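Local coordinates for LPG0439 HIT-related domain-containing protein (Legionella pneumophila subsp. pneumophila, PDB 5L0L), which is of unknown function but carries a HIT-related domain, a fold whose relatives commonly bind and hydrolyse nucleotides, within a longer membrane protein, at residues T24-I29 and Y37-N42; T30-Y35 and E75-N80; I53-E58 and S125-H130; A83-Q88 and L188-Y193. All coordinates share one frame; numbering follows the deposited sequence.

Contact 1. Residues T24-I29 and Y37-N42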
loop_
_atom_site.group_PDB
_atom_site.type_symbol
_atom_site.label_atom_id
_atom_site.label_comp_id
_atom_site.label_asym_id
_atom_site.label_seq_id
_atom_site.Cartn_x
_atom_site.Cartn_y
_atom_site.Cartn_z
ATOM N N THR A 24 -6.230 10.991 18.604
ATOM C CA THR A 24 -5.979 11.250 17.183
ATOM C C THR A 24 -6.990 10.594 16.238
ATOM O O THR A 24 -6.782 10.578 15.036
ATOM C CB THR A 24 -4.553 10.833 16.762
ATOM O OG1 THR A 24 -4.404 9.415 16.791
ATOM C CG2 THR A 24 -3.523 11.461 17.673
ATOM N N SER A 25 -8.110 10.122 16.775
ATOM C CA SER A 25 -9.066 9.423 15.932
ATOM C C SER A 25 -9.860 10.373 15.005
ATOM O O SER A 25 -10.427 11.390 15.456
ATOM C CB SER A 25 -9.997 8.560 16.803
ATOM O OG SER A 25 -10.896 7.861 15.962
ATOM N N ILE A 26 -9.916 10.009 13.731
ATOM C CA ILE A 26 -10.693 10.692 12.718
ATOM C C ILE A 26 -12.074 10.040 12.581
ATOM O O ILE A 26 -13.086 10.744 12.594
ATOM C CB ILE A 26 -9.980 10.697 11.357
ATOM C CG1 ILE A 26 -8.648 11.464 11.470
ATOM C CG2 ILE A 26 -10.876 11.253 10.239
ATOM C CD1 ILE A 26 -7.647 11.152 10.361
ATOM N N ALA A 27 -12.104 8.724 12.413
ATOM C CA ALA A 27 -13.385 8.025 12.105
ATOM C C ALA A 27 -13.309 6.542 12.322
ATOM O O ALA A 27 -12.222 5.962 12.373
ATOM C CB ALA A 27 -13.831 8.303 10.663
ATOM N N VAL A 28 -14.495 5.923 12.423
ATOM C CA VAL A 28 -14.645 4.498 12.270
ATOM C C VAL A 28 -15.463 4.250 10.998
ATOM O O VAL A 28 -16.462 4.935 10.730
ATOM C CB VAL A 28 -15.290 3.842 13.514
ATOM C CG1 VAL A 28 -15.619 2.383 13.272
ATOM C CG2 VAL A 28 -14.357 3.960 14.725
ATOM N N ILE A 29 -15.029 3.267 10.219
ATOM C CA ILE A 29 -15.608 2.953 8.914
ATOM C C ILE A 29 -15.930 1.458 8.887
ATOM O O ILE A 29 -15.057 0.637 9.180
ATOM C CB ILE A 29 -14.671 3.368 7.773
ATOM C CG1 ILE A 29 -14.267 4.847 8.015
ATOM C CG2 ILE A 29 -15.324 3.072 6.415
ATOM C CD1 ILE A 29 -13.491 5.606 6.961
ATOM N N TYR A 37 -13.243 -0.741 10.826
ATOM C CA TYR A 37 -11.881 -0.177 10.690
ATOM C C TYR A 37 -11.796 1.201 11.341
ATOM O O TYR A 37 -12.774 1.953 11.302
ATOM C CB TYR A 37 -11.507 -0.053 9.203
ATOM C CG TYR A 37 -11.540 -1.374 8.472
ATOM C CD1 TYR A 37 -12.728 -1.857 7.943
ATOM C CD2 TYR A 37 -10.396 -2.157 8.352
ATOM C CE1 TYR A 37 -12.789 -3.077 7.283
ATOM C CE2 TYR A 37 -10.446 -3.390 7.701
ATOM C CZ TYR A 37 -11.653 -3.853 7.194
ATOM O OH TYR A 37 -11.703 -5.071 6.563
ATOM N N SER A 38 -10.667 1.519 11.975
ATOM C CA SER A 38 -10.391 2.849 12.499
ATOM C C SER A 38 -9.425 3.598 11.593
ATOM O O SER A 38 -8.564 2.989 10.966
ATOM C CB SER A 38 -9.799 2.801 13.908
ATOM O OG SER A 38 -8.549 2.189 13.927
ATOM N N VAL A 39 -9.632 4.894 11.478
ATOM C CA VAL A 39 -8.747 5.802 10.794
ATOM C C VAL A 39 -8.300 6.838 11.817
ATOM O O VAL A 39 -9.134 7.576 12.361
ATOM C CB VAL A 39 -9.444 6.480 9.605
ATOM C CG1 VAL A 39 -8.508 7.481 8.957
ATOM C CG2 VAL A 39 -9.974 5.415 8.611
ATOM N N ILE A 40 -6.993 6.908 12.100
ATOM C CA ILE A 40 -6.460 7.859 13.078
ATOM C C ILE A 40 -5.236 8.565 12.501
ATOM O O ILE A 40 -4.539 8.008 11.642
ATOM C CB ILE A 40 -6.104 7.179 14.449
ATOM C CG1 ILE A 40 -4.812 6.367 14.359
ATOM C CG2 ILE A 40 -7.248 6.278 14.933
ATOM C CD1 ILE A 40 -4.363 5.788 15.684
ATOM N N LEU A 41 -4.955 9.783 12.955
ATOM C CA LEU A 41 -3.648 10.374 12.661
ATOM C C LEU A 41 -2.594 9.619 13.485
ATOM O O LEU A 41 -2.848 9.215 14.633
ATOM C CB LEU A 41 -3.592 11.874 12.952
ATOM C CG LEU A 41 -4.303 12.759 11.952
ATOM C CD1 LEU A 41 -4.461 14.148 12.561
ATOM C CD2 LEU A 41 -3.536 12.854 10.628
ATOM N N ASN A 42 -1.437 9.402 12.882
ATOM C CA ASN A 42 -0.357 8.701 13.563
ATOM C C ASN A 42 0.089 9.507 14.792
ATOM O O ASN A 42 0.531 10.645 14.630
ATOM C CB ASN A 42 0.805 8.466 12.604
ATOM C CG ASN A 42 1.848 7.540 13.190
ATOM O OD1 ASN A 42 2.348 7.784 14.299
ATOM N ND2 ASN A 42 2.197 6.492 12.465
#
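I26, V39 and L41 form the apolar centre. I26 CD1 lies 4.0 Å from both V39 CG1 and L41 CG. The two branches of V39 are shared out. CG1 is anti to the backbone N (chi1 177°) and goes to I26. V39 CG2 turns toward I29 and meets I29 CD1 at 3.9 Å. A27, I29, V39 and Y37 all send their side chains to this face of the sheet. Helix 73-92 packs on I29 and Y37, and helix 176-194 on I26 and L41.

The other face carries S25, V28, S38 and I40. Here I40 CG2 rests on S25 CA at 3.8 Å.

Between the faces runs the antiparallel backbone. I29 and Y37 pair through two bonds, and V39 N gives one to A27 O. V39 O takes two donors, I26 N at 2.9 Å and A27 N at 3.2 Å. The extra residue shifts the register by one.

Polar groups close both ends. T24 grips L41 twice. T24 O accepts from L41 N, and T24 OG1 donates to L41 O at 2.7 Å. A chi1 of 69° sets OG1 between the backbone N and the carbonyl carbon, facing that oxygen. At the far end the Y37 ring presents its edge to I29 O, and its OH is hydrogen-bonded to E75 O.

I26 and A27 opposite V39 make a classic beta bulge. It sits in the hairpin of strands 25-31 and 35-41, part of the antiparallel sheet of this HIT-like domain.

Contact 2. Residues T30-Y35 and E75-N80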
loop_
_atom_site.group_PDB
_atom_site.type_symbol
_atom_site.label_atom_id
_atom_site.label_comp_id
_atom_site.label_asym_id
_atom_site.label_seq_id
_atom_site.Cartn_x
_atom_site.Cartn_y
_atom_site.Cartn_z
ATOM N N THR A 30 -17.193 1.135 8.561
ATOM C CA THR A 30 -17.672 -0.252 8.514
ATOM C C THR A 30 -17.899 -0.641 7.064
ATOM O O THR A 30 -18.515 0.113 6.306
ATOM C CB THR A 30 -18.960 -0.443 9.316
ATOM O OG1 THR A 30 -18.692 -0.158 10.689
ATOM C CG2 THR A 30 -19.460 -1.904 9.206
ATOM N N VAL A 31 -17.359 -1.800 6.687
ATOM C CA VAL A 31 -17.389 -2.294 5.326
ATOM C C VAL A 31 -18.382 -3.477 5.245
ATOM O O VAL A 31 -18.254 -4.434 6.016
ATOM C CB VAL A 31 -16.010 -2.798 4.871
ATOM C CG1 VAL A 31 -16.071 -3.347 3.450
ATOM C CG2 VAL A 31 -14.997 -1.661 4.930
ATOM N N ARG A 32 -19.376 -3.344 4.354
ATOM C CA ARG A 32 -20.357 -4.412 4.032
ATOM C C ARG A 32 -21.074 -4.860 5.283
ATOM O O ARG A 32 -21.273 -6.053 5.500
ATOM C CB ARG A 32 -19.666 -5.603 3.335
ATOM C CG ARG A 32 -19.129 -5.266 1.948
ATOM C CD ARG A 32 -18.106 -6.266 1.391
ATOM N NE ARG A 32 -17.653 -5.748 0.094
ATOM C CZ ARG A 32 -16.487 -5.134 -0.172
ATOM N NH1 ARG A 32 -15.501 -5.025 0.730
ATOM N NH2 ARG A 32 -16.275 -4.675 -1.414
ATOM N N ASN A 33 -21.411 -3.874 6.112
ATOM C CA ASN A 33 -22.091 -4.039 7.393
ATOM C C ASN A 33 -21.505 -5.059 8.385
ATOM O O ASN A 33 -22.221 -5.607 9.224
ATOM C CB ASN A 33 -23.595 -4.314 7.136
ATOM C CG ASN A 33 -24.486 -3.602 8.128
ATOM O OD1 ASN A 33 -24.246 -2.431 8.481
ATOM N ND2 ASN A 33 -25.535 -4.288 8.588
ATOM N N LYS A 34 -20.203 -5.275 8.325
ATOM C CA LYS A 34 -19.578 -6.363 9.042
ATOM C C LYS A 34 -18.155 -6.078 9.540
ATOM O O LYS A 34 -17.827 -6.400 10.680
ATOM C CB LYS A 34 -19.566 -7.596 8.139
ATOM C CG LYS A 34 -19.191 -8.872 8.866
ATOM C CD LYS A 34 -19.288 -10.116 7.986
ATOM C CE LYS A 34 -18.447 -11.242 8.580
ATOM N NZ LYS A 34 -18.489 -12.477 7.751
ATOM N N TYR A 35 -17.301 -5.537 8.673
ATOM C CA TYR A 35 -15.882 -5.352 9.028
ATOM C C TYR A 35 -15.653 -3.910 9.459
ATOM O O TYR A 35 -16.000 -2.982 8.715
ATOM C CB TYR A 35 -14.985 -5.742 7.863
ATOM C CG TYR A 35 -15.180 -7.185 7.439
ATOM C CD1 TYR A 35 -14.566 -8.236 8.129
ATOM C CD2 TYR A 35 -16.020 -7.504 6.367
ATOM C CE1 TYR A 35 -14.764 -9.568 7.747
ATOM C CE2 TYR A 35 -16.220 -8.834 5.974
ATOM C CZ TYR A 35 -15.598 -9.857 6.669
ATOM O OH TYR A 35 -15.819 -11.161 6.271
ATOM N N GLU A 75 -11.217 -9.433 5.008
ATOM C CA GLU A 75 -10.604 -8.480 5.938
ATOM C C GLU A 75 -9.610 -7.583 5.213
ATOM O O GLU A 75 -9.630 -6.357 5.382
ATOM C CB GLU A 75 -9.956 -9.229 7.131
ATOM C CG GLU A 75 -10.998 -9.871 8.057
ATOM C CD GLU A 75 -10.463 -10.871 9.072
ATOM O OE1 GLU A 75 -9.364 -11.445 8.886
ATOM O OE2 GLU A 75 -11.157 -11.071 10.084
ATOM N N GLN A 76 -8.747 -8.192 4.405
ATOM C CA GLN A 76 -7.794 -7.431 3.598
ATOM C C GLN A 76 -8.492 -6.521 2.590
ATOM O O GLN A 76 -8.108 -5.347 2.377
ATOM C CB GLN A 76 -6.820 -8.391 2.891
ATOM C CG GLN A 76 -5.824 -7.686 1.962
ATOM C CD GLN A 76 -4.738 -6.954 2.746
ATOM O OE1 GLN A 76 -4.752 -5.691 2.897
ATOM N NE2 GLN A 76 -3.834 -7.705 3.281
ATOM N N ARG A 77 -9.517 -7.063 1.938
ATOM C CA ARG A 77 -10.242 -6.297 0.956
ATOM C C ARG A 77 -10.891 -5.052 1.578
ATOM O O ARG A 77 -10.889 -3.980 0.976
ATOM C CB ARG A 77 -11.310 -7.152 0.279
ATOM C CG ARG A 77 -11.791 -6.499 -0.987
ATOM C CD ARG A 77 -13.026 -7.157 -1.521
ATOM N NE ARG A 77 -13.330 -6.569 -2.818
ATOM C CZ ARG A 77 -14.428 -6.827 -3.499
ATOM N NH1 ARG A 77 -14.603 -6.254 -4.692
ATOM N NH2 ARG A 77 -15.327 -7.653 -3.001
ATOM N N GLY A 78 -11.464 -5.223 2.761
ATOM C CA GLY A 78 -12.102 -4.115 3.476
ATOM C C GLY A 78 -11.084 -3.033 3.854
ATOM O O GLY A 78 -11.375 -1.863 3.711
ATOM N N LEU A 79 -9.911 -3.440 4.330
ATOM C CA LEU A 79 -8.813 -2.482 4.626
ATOM C C LEU A 79 -8.510 -1.667 3.385
ATOM O O LEU A 79 -8.406 -0.441 3.427
ATOM C CB LEU A 79 -7.556 -3.213 5.100
ATOM C CG LEU A 79 -6.456 -2.295 5.647
ATOM C CD1 LEU A 79 -6.818 -1.815 7.031
ATOM C CD2 LEU A 79 -5.105 -2.958 5.704
ATOM N N ASN A 80 -8.344 -2.358 2.272
ATOM C CA ASN A 80 -8.007 -1.710 1.015
ATOM C C ASN A 80 -9.117 -0.818 0.473
ATOM O O ASN A 80 -8.833 0.172 -0.179
ATOM C CB ASN A 80 -7.577 -2.762 -0.014
ATOM C CG ASN A 80 -6.213 -3.352 0.307
ATOM O OD1 ASN A 80 -5.641 -3.105 1.365
ATOM N ND2 ASN A 80 -5.652 -4.083 -0.624
#
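R32 and R77 stack flat, with guanidinium centres 4.2 Å apart and planes 12° from parallel. R32 NH2 sits over the centre of the R77 group, 3.5 Å from R77 CZ. The two side chains cross at about a right angle, each extended from CG to NE. Two like charges this close would repel. The salt bridge from R32 NH1 to D81 probably offsets part of this. R32 and R77 also lie at the subunit interface, where R32 packs on R77 of the second subunit.

Apolar packing is centred on V31 and G78. V31 CG2 lies 3.8 Å from G78 O, and V31 CG1 is 4.0 Å from G78 CA. With no side chain on G78, the strand comes close to the helix backbone.

A mixed contact lies at the start of the segment 75-80. E75 CG touches Y35 CE1 at 3.8 Å, while the carboxylate is engaged elsewhere, by Y55 OH and R69.

Backbone bonds shape the turn in 30-35. K34 N and Y35 N both donate to V31 O, a classic beta bulge.

The contact thus sets the end of the hairpin 25-41 against helix 73-92. Y37 of strand 35-41 packs on V31 and L79 beside it.

Contact 3. Residues I53-E58 and S125-H130. With SO4 (sulfate ion), chain C.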
loop_
_atom_site.group_PDB
_atom_site.type_symbol
_atom_site.label_atom_id
_atom_site.label_comp_id
_atom_site.label_asym_id
_atom_site.label_seq_id
_atom_site.Cartn_x
_atom_site.Cartn_y
_atom_site.Cartn_z
ATOM N N ILE A 53 -4.705 3.231 9.150
ATOM C CA ILE A 53 -5.987 2.616 8.914
ATOM C C ILE A 53 -5.829 1.214 9.459
ATOM O O ILE A 53 -4.913 0.484 9.025
ATOM C CB ILE A 53 -6.315 2.558 7.415
ATOM C CG1 ILE A 53 -6.299 3.972 6.831
ATOM C CG2 ILE A 53 -7.664 1.837 7.200
ATOM C CD1 ILE A 53 -6.599 4.036 5.346
ATOM N N ARG A 54 -6.682 0.865 10.431
ATOM C CA ARG A 54 -6.531 -0.356 11.191
ATOM C C ARG A 54 -7.831 -1.152 11.275
ATOM O O ARG A 54 -8.909 -0.595 11.488
ATOM C CB ARG A 54 -5.980 -0.036 12.589
ATOM C CG ARG A 54 -5.956 -1.204 13.573
ATOM C CD ARG A 54 -7.226 -1.249 14.367
ATOM N NE ARG A 54 -7.212 -2.260 15.442
ATOM C CZ ARG A 54 -6.860 -2.038 16.716
ATOM N NH1 ARG A 54 -6.460 -0.841 17.154
ATOM N NH2 ARG A 54 -6.921 -3.042 17.567
ATOM N N TYR A 55 -7.709 -2.462 11.104
ATOM C CA TYR A 55 -8.859 -3.352 11.216
ATOM C C TYR A 55 -9.090 -3.617 12.694
ATOM O O TYR A 55 -8.199 -4.136 13.371
ATOM C CB TYR A 55 -8.534 -4.664 10.499
ATOM C CG TYR A 55 -9.561 -5.756 10.657
ATOM C CD1 TYR A 55 -10.910 -5.508 10.456
ATOM C CD2 TYR A 55 -9.158 -7.066 10.948
ATOM C CE1 TYR A 55 -11.857 -6.542 10.596
ATOM C CE2 TYR A 55 -10.093 -8.097 11.069
ATOM C CZ TYR A 55 -11.439 -7.814 10.913
ATOM O OH TYR A 55 -12.382 -8.855 11.017
ATOM N N LEU A 56 -10.272 -3.262 13.177
ATOM C CA LEU A 56 -10.645 -3.456 14.572
ATOM C C LEU A 56 -11.159 -4.875 14.823
ATOM O O LEU A 56 -10.606 -5.604 15.629
ATOM C CB LEU A 56 -11.723 -2.433 14.980
ATOM C CG LEU A 56 -11.335 -0.964 14.914
ATOM C CD1 LEU A 56 -12.569 -0.044 14.916
ATOM C CD2 LEU A 56 -10.416 -0.641 16.075
ATOM N N ASN A 57 -12.223 -5.232 14.128
ATOM C CA ASN A 57 -12.922 -6.495 14.363
ATOM C C ASN A 57 -14.039 -6.706 13.362
ATOM O O ASN A 57 -14.405 -5.804 12.606
ATOM C CB ASN A 57 -13.524 -6.506 15.787
ATOM C CG ASN A 57 -14.652 -5.512 15.947
ATOM O OD1 ASN A 57 -14.491 -4.317 15.720
ATOM N ND2 ASN A 57 -15.805 -5.996 16.359
ATOM N N GLU A 58 -14.623 -7.902 13.421
ATOM C CA GLU A 58 -15.747 -8.290 12.587
ATOM C C GLU A 58 -16.949 -8.522 13.520
ATOM O O GLU A 58 -16.781 -9.092 14.598
ATOM C CB GLU A 58 -15.369 -9.561 11.815
ATOM C CG GLU A 58 -16.511 -10.285 11.151
ATOM C CD GLU A 58 -17.275 -11.208 12.096
ATOM O OE1 GLU A 58 -16.608 -11.951 12.868
ATOM O OE2 GLU A 58 -18.530 -11.179 12.061
ATOM N N SER A 125 0.493 -7.905 16.306
ATOM C CA SER A 125 0.320 -7.780 14.883
ATOM C C SER A 125 -1.169 -7.538 14.614
ATOM O O SER A 125 -2.026 -8.329 15.039
ATOM C CB SER A 125 0.832 -9.021 14.159
ATOM O OG SER A 125 0.486 -9.009 12.783
HETATM N N MSE A 126 -1.457 -6.418 13.946
HETATM C CA MSE A 126 -2.809 -6.024 13.564
HETATM C C MSE A 126 -2.832 -5.830 12.080
HETATM O O MSE A 126 -1.799 -5.471 11.474
HETATM C CB MSE A 126 -3.156 -4.684 14.202
HETATM C CG MSE A 126 -3.132 -4.715 15.706
HETATM SE SE MSE A 126 -3.363 -2.824 16.293
HETATM C CE MSE A 126 -1.487 -2.522 16.675
ATOM N N LEU A 127 -3.970 -6.052 11.444
ATOM C CA LEU A 127 -4.100 -5.739 10.010
ATOM C C LEU A 127 -4.238 -4.213 9.891
ATOM O O LEU A 127 -5.178 -3.635 10.393
ATOM C CB LEU A 127 -5.304 -6.424 9.399
ATOM C CG LEU A 127 -5.618 -6.136 7.927
ATOM C CD1 LEU A 127 -4.497 -6.588 7.022
ATOM C CD2 LEU A 127 -6.950 -6.774 7.557
ATOM N N HIS A 128 -3.251 -3.575 9.283
ATOM C CA HIS A 128 -3.236 -2.101 9.251
ATOM C C HIS A 128 -2.315 -1.613 8.178
ATOM O O HIS A 128 -1.398 -2.331 7.778
ATOM C CB HIS A 128 -2.851 -1.500 10.624
ATOM C CG HIS A 128 -1.397 -1.624 10.975
ATOM N ND1 HIS A 128 -0.784 -2.837 11.231
ATOM C CD2 HIS A 128 -0.419 -0.689 11.059
ATOM C CE1 HIS A 128 0.492 -2.636 11.515
ATOM N NE2 HIS A 128 0.741 -1.336 11.410
ATOM N N LEU A 129 -2.538 -0.382 7.720
ATOM C CA LEU A 129 -1.632 0.232 6.786
ATOM C C LEU A 129 -1.488 1.717 7.082
ATOM O O LEU A 129 -2.267 2.290 7.842
ATOM C CB LEU A 129 -2.028 -0.013 5.336
ATOM C CG LEU A 129 -3.336 0.502 4.752
ATOM C CD1 LEU A 129 -3.294 1.990 4.446
ATOM C CD2 LEU A 129 -3.662 -0.271 3.480
ATOM N N HIS A 130 -0.460 2.290 6.480
ATOM C CA HIS A 130 -0.063 3.692 6.678
ATOM C C HIS A 130 -0.352 4.428 5.390
ATOM O O HIS A 130 -0.135 3.896 4.314
ATOM C CB HIS A 130 1.440 3.785 6.937
ATOM C CG HIS A 130 1.883 2.982 8.104
ATOM N ND1 HIS A 130 1.774 3.446 9.390
ATOM C CD2 HIS A 130 2.354 1.714 8.187
ATOM C CE1 HIS A 130 2.170 2.494 10.225
ATOM N NE2 HIS A 130 2.572 1.452 9.514
HETATM S S SO4 C . 4.454 -0.997 11.034
HETATM O O1 SO4 C . 3.429 -0.553 12.022
HETATM O O2 SO4 C . 5.072 -2.129 11.714
HETATM O O3 SO4 C . 3.604 -1.260 9.879
HETATM O O4 SO4 C . 5.246 0.241 11.056
HETATM O O HOH W 1 -6.236 -6.401 13.213
#
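Y55 and L127 meet in the tightly packed part. Y55 N donates to L127 O at 2.9 Å, nearly straight at 176°. Y55 CB and L127 CB are 3.8 Å apart. I53 and L129 exchange a pair of backbone bonds. Their side chains run alongside each other in the same direction, with CD1 against CD1. Helix 73-92 packs on both.

On the other face the R54 guanidinium is sandwiched. The selenium of selenomethionine M126 sits over its centre, 3.6 Å from R54 CZ. L56 CD2 lies on the opposite face, toward the rim. R54 NE donates to Y55 O from above the carbonyl plane, and R54 NH2 goes to S16 O.

Strand 128-130 does not extend back to M126 and L127. Here water 1 accepts from L127 N and donates to Y55 O.

H128 and H130 lead to the more open side. H128 CG stands between the backbone N and the carbonyl carbon (chi1 74°). H128 ND1 donates to M126 O at 2.8 Å, within the ring plane. H128 NE2 then reaches sulfate O1 at 2.9 Å, and H130 NE2 reaches O3, also at 2.9 Å. The backbone N atoms of G103 and N105 also bind the sulfate.

The ND1 bond fixes the rotation of the H128 ring and presents NE2 to the anion. The sulfate is probably from the crystallisation liquor, but this chemistry is consistent with a phosphate-binding site like that of HIT relatives.

Contact 4. Residues A83-Q88 and L188-Y193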
loop_
_atom_site.group_PDB
_atom_site.type_symbol
_atom_site.label_atom_id
_atom_site.label_comp_id
_atom_site.label_asym_id
_atom_site.label_seq_id
_atom_site.Cartn_x
_atom_site.Cartn_y
_atom_site.Cartn_z
ATOM N N ALA A 83 -8.828 2.271 2.569
ATOM C CA ALA A 83 -7.707 2.993 1.966
ATOM C C ALA A 83 -8.117 3.759 0.698
ATOM O O ALA A 83 -7.797 4.941 0.556
ATOM C CB ALA A 83 -6.508 2.067 1.728
ATOM N N SER A 84 -8.854 3.117 -0.205
ATOM C CA SER A 84 -9.316 3.784 -1.433
ATOM C C SER A 84 -10.122 5.042 -1.120
ATOM O O SER A 84 -9.915 6.089 -1.754
ATOM C CB SER A 84 -10.152 2.825 -2.276
ATOM O OG SER A 84 -9.359 1.714 -2.677
ATOM N N LEU A 85 -11.007 4.947 -0.131
ATOM C CA LEU A 85 -11.790 6.110 0.347
ATOM C C LEU A 85 -10.852 7.226 0.847
ATOM O O LEU A 85 -10.940 8.366 0.414
ATOM C CB LEU A 85 -12.744 5.688 1.478
ATOM C CG LEU A 85 -13.429 6.813 2.265
ATOM C CD1 LEU A 85 -14.225 7.680 1.333
ATOM C CD2 LEU A 85 -14.319 6.259 3.381
HETATM N N MSE A 86 -9.935 6.868 1.748
HETATM C CA MSE A 86 -9.063 7.874 2.351
HETATM C C MSE A 86 -8.143 8.537 1.368
HETATM O O MSE A 86 -7.758 9.684 1.588
HETATM C CB MSE A 86 -8.270 7.353 3.551
HETATM C CG MSE A 86 -9.128 6.908 4.719
HETATM SE SE MSE A 86 -10.367 8.305 5.358
HETATM C CE MSE A 86 -9.062 9.705 5.699
ATOM N N THR A 87 -7.752 7.855 0.277
ATOM C CA THR A 87 -6.946 8.540 -0.738
ATOM C C THR A 87 -7.578 9.858 -1.247
ATOM O O THR A 87 -6.857 10.805 -1.580
ATOM C CB THR A 87 -6.630 7.687 -1.981
ATOM O OG1 THR A 87 -7.843 7.397 -2.698
ATOM C CG2 THR A 87 -5.874 6.384 -1.602
ATOM N N GLN A 88 -8.915 9.915 -1.262
ATOM C CA GLN A 88 -9.611 11.096 -1.757
ATOM C C GLN A 88 -9.484 12.304 -0.833
ATOM O O GLN A 88 -9.538 13.443 -1.312
ATOM C CB GLN A 88 -11.070 10.763 -2.084
ATOM C CG GLN A 88 -11.185 9.616 -3.116
ATOM C CD GLN A 88 -10.385 9.871 -4.376
ATOM O OE1 GLN A 88 -10.723 10.765 -5.172
ATOM N NE2 GLN A 88 -9.283 9.132 -4.552
ATOM N N LEU A 188 -13.484 17.104 8.437
ATOM C CA LEU A 188 -14.302 17.892 7.540
ATOM C C LEU A 188 -14.204 17.417 6.095
ATOM O O LEU A 188 -15.234 17.249 5.427
ATOM C CB LEU A 188 -13.987 19.382 7.654
ATOM C CG LEU A 188 -14.831 20.289 6.748
ATOM C CD1 LEU A 188 -16.310 20.131 7.040
ATOM C CD2 LEU A 188 -14.400 21.742 6.912
ATOM N N LYS A 189 -12.981 17.190 5.605
ATOM C CA LYS A 189 -12.823 16.765 4.223
ATOM C C LYS A 189 -13.463 15.381 4.014
ATOM O O LYS A 189 -14.078 15.139 2.989
ATOM C CB LYS A 189 -11.351 16.768 3.785
ATOM C CG LYS A 189 -10.712 18.151 3.692
ATOM C CD LYS A 189 -11.440 19.075 2.764
ATOM C CE LYS A 189 -10.738 20.406 2.499
ATOM N NZ LYS A 189 -11.780 21.263 1.850
ATOM N N LEU A 190 -13.340 14.502 4.991
ATOM C CA LEU A 190 -13.970 13.190 4.897
ATOM C C LEU A 190 -15.488 13.303 4.909
ATOM O O LEU A 190 -16.177 12.675 4.080
ATOM C CB LEU A 190 -13.481 12.288 6.024
ATOM C CG LEU A 190 -14.085 10.878 6.077
ATOM C CD1 LEU A 190 -13.875 10.122 4.788
ATOM C CD2 LEU A 190 -13.523 10.146 7.281
ATOM N N ALA A 191 -16.005 14.128 5.824
ATOM C CA ALA A 191 -17.461 14.306 5.931
ATOM C C ALA A 191 -18.002 14.908 4.636
ATOM O O ALA A 191 -19.058 14.464 4.151
ATOM C CB ALA A 191 -17.835 15.147 7.138
ATOM N N GLU A 192 -17.281 15.870 4.057
ATOM C CA GLU A 192 -17.690 16.441 2.761
ATOM C C GLU A 192 -17.696 15.383 1.668
ATOM O O GLU A 192 -18.623 15.301 0.842
ATOM C CB GLU A 192 -16.787 17.596 2.355
ATOM C CG GLU A 192 -17.045 18.851 3.175
ATOM C CD GLU A 192 -16.001 19.934 3.037
ATOM O OE1 GLU A 192 -14.915 19.708 2.490
ATOM O OE2 GLU A 192 -16.256 21.054 3.517
ATOM N N TYR A 193 -16.637 14.596 1.650
ATOM C CA TYR A 193 -16.488 13.584 0.601
ATOM C C TYR A 193 -17.612 12.566 0.649
ATOM O O TYR A 193 -18.133 12.152 -0.406
ATOM C CB TYR A 193 -15.118 12.876 0.643
ATOM C CG TYR A 193 -14.946 12.013 -0.594
ATOM C CD1 TYR A 193 -14.741 12.596 -1.849
ATOM C CD2 TYR A 193 -15.106 10.636 -0.535
ATOM C CE1 TYR A 193 -14.631 11.823 -2.999
ATOM C CE2 TYR A 193 -15.002 9.859 -1.677
ATOM C CZ TYR A 193 -14.757 10.439 -2.898
ATOM O OH TYR A 193 -14.662 9.648 -4.045
HETATM O O HOH W 2 -13.463 11.080 -5.922
#
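Y193 meets Q88 and L85 from two directions. Q88 CB lies over the ring centre in a CH-pi contact, 3.8 Å from the centroid and 13° off the normal. L85 CD1 comes to the ring edge instead, 3.6 Å from Y193 CD2. The two side chains run past one another, pointing opposite ways. Y193 CG is anti to the backbone N (chi1 -171°), and the bond from CA to CB already points toward segment 83-88.

L190 makes the second apolar group. L190 CD1 touches L85 CD2 at 4.1 Å and the selenium of selenomethionine M86 at 4.0 Å. M86 starts away from L190, but its chain bends at chi2 and chi3, and the selenium comes back to it. L85 and M86 both cross L190 at about a right angle.

Polar bonds position the Q88 amide. Q88 NE2 donates to T87 OG1 at 2.9 Å, in the amide plane. T87 OG1 in turn donates a hydrogen bond to S84 O, at 2.6 Å. On the other side of the amide, water 2 donates to Q88 OE1 and lies 2.6 Å from Y193 OH. No direct hydrogen bond joins the two segments.

The axes of the two short segments, 83-88 and 188-193, approach to 10.2 Å at a crossing angle of 109°. V73 of the second subunit packs on Q88 and Y193. Strands 25-31 and 207-211 pack on L85 and L190, and F199 of helix 197-203 adds to L85 and Y193.

Contacts 1 and 3 belong to one antiparallel sheet, with centres 11 Å apart. S38 N and R54 O join them at 2.8 Å. Contacts 2 and 4 use successive parts of helix 73-92, and their centres are 16 Å apart. The helix lies on the sheet face. Y37 OH of contact 1 reaches E75 O of contact 2 at 2.7 Å, and E75 OE2 reaches Y55 OH of contact 3 at the same distance. I29 CD1 packs on L85 CD2 of contact 4 at 3.7 Å. The sulfate belongs to contact 3, whose centre is 18 Å from that of contact 4. Contacts 2 and 4 touch the second subunit, and contact 3 does so through L129.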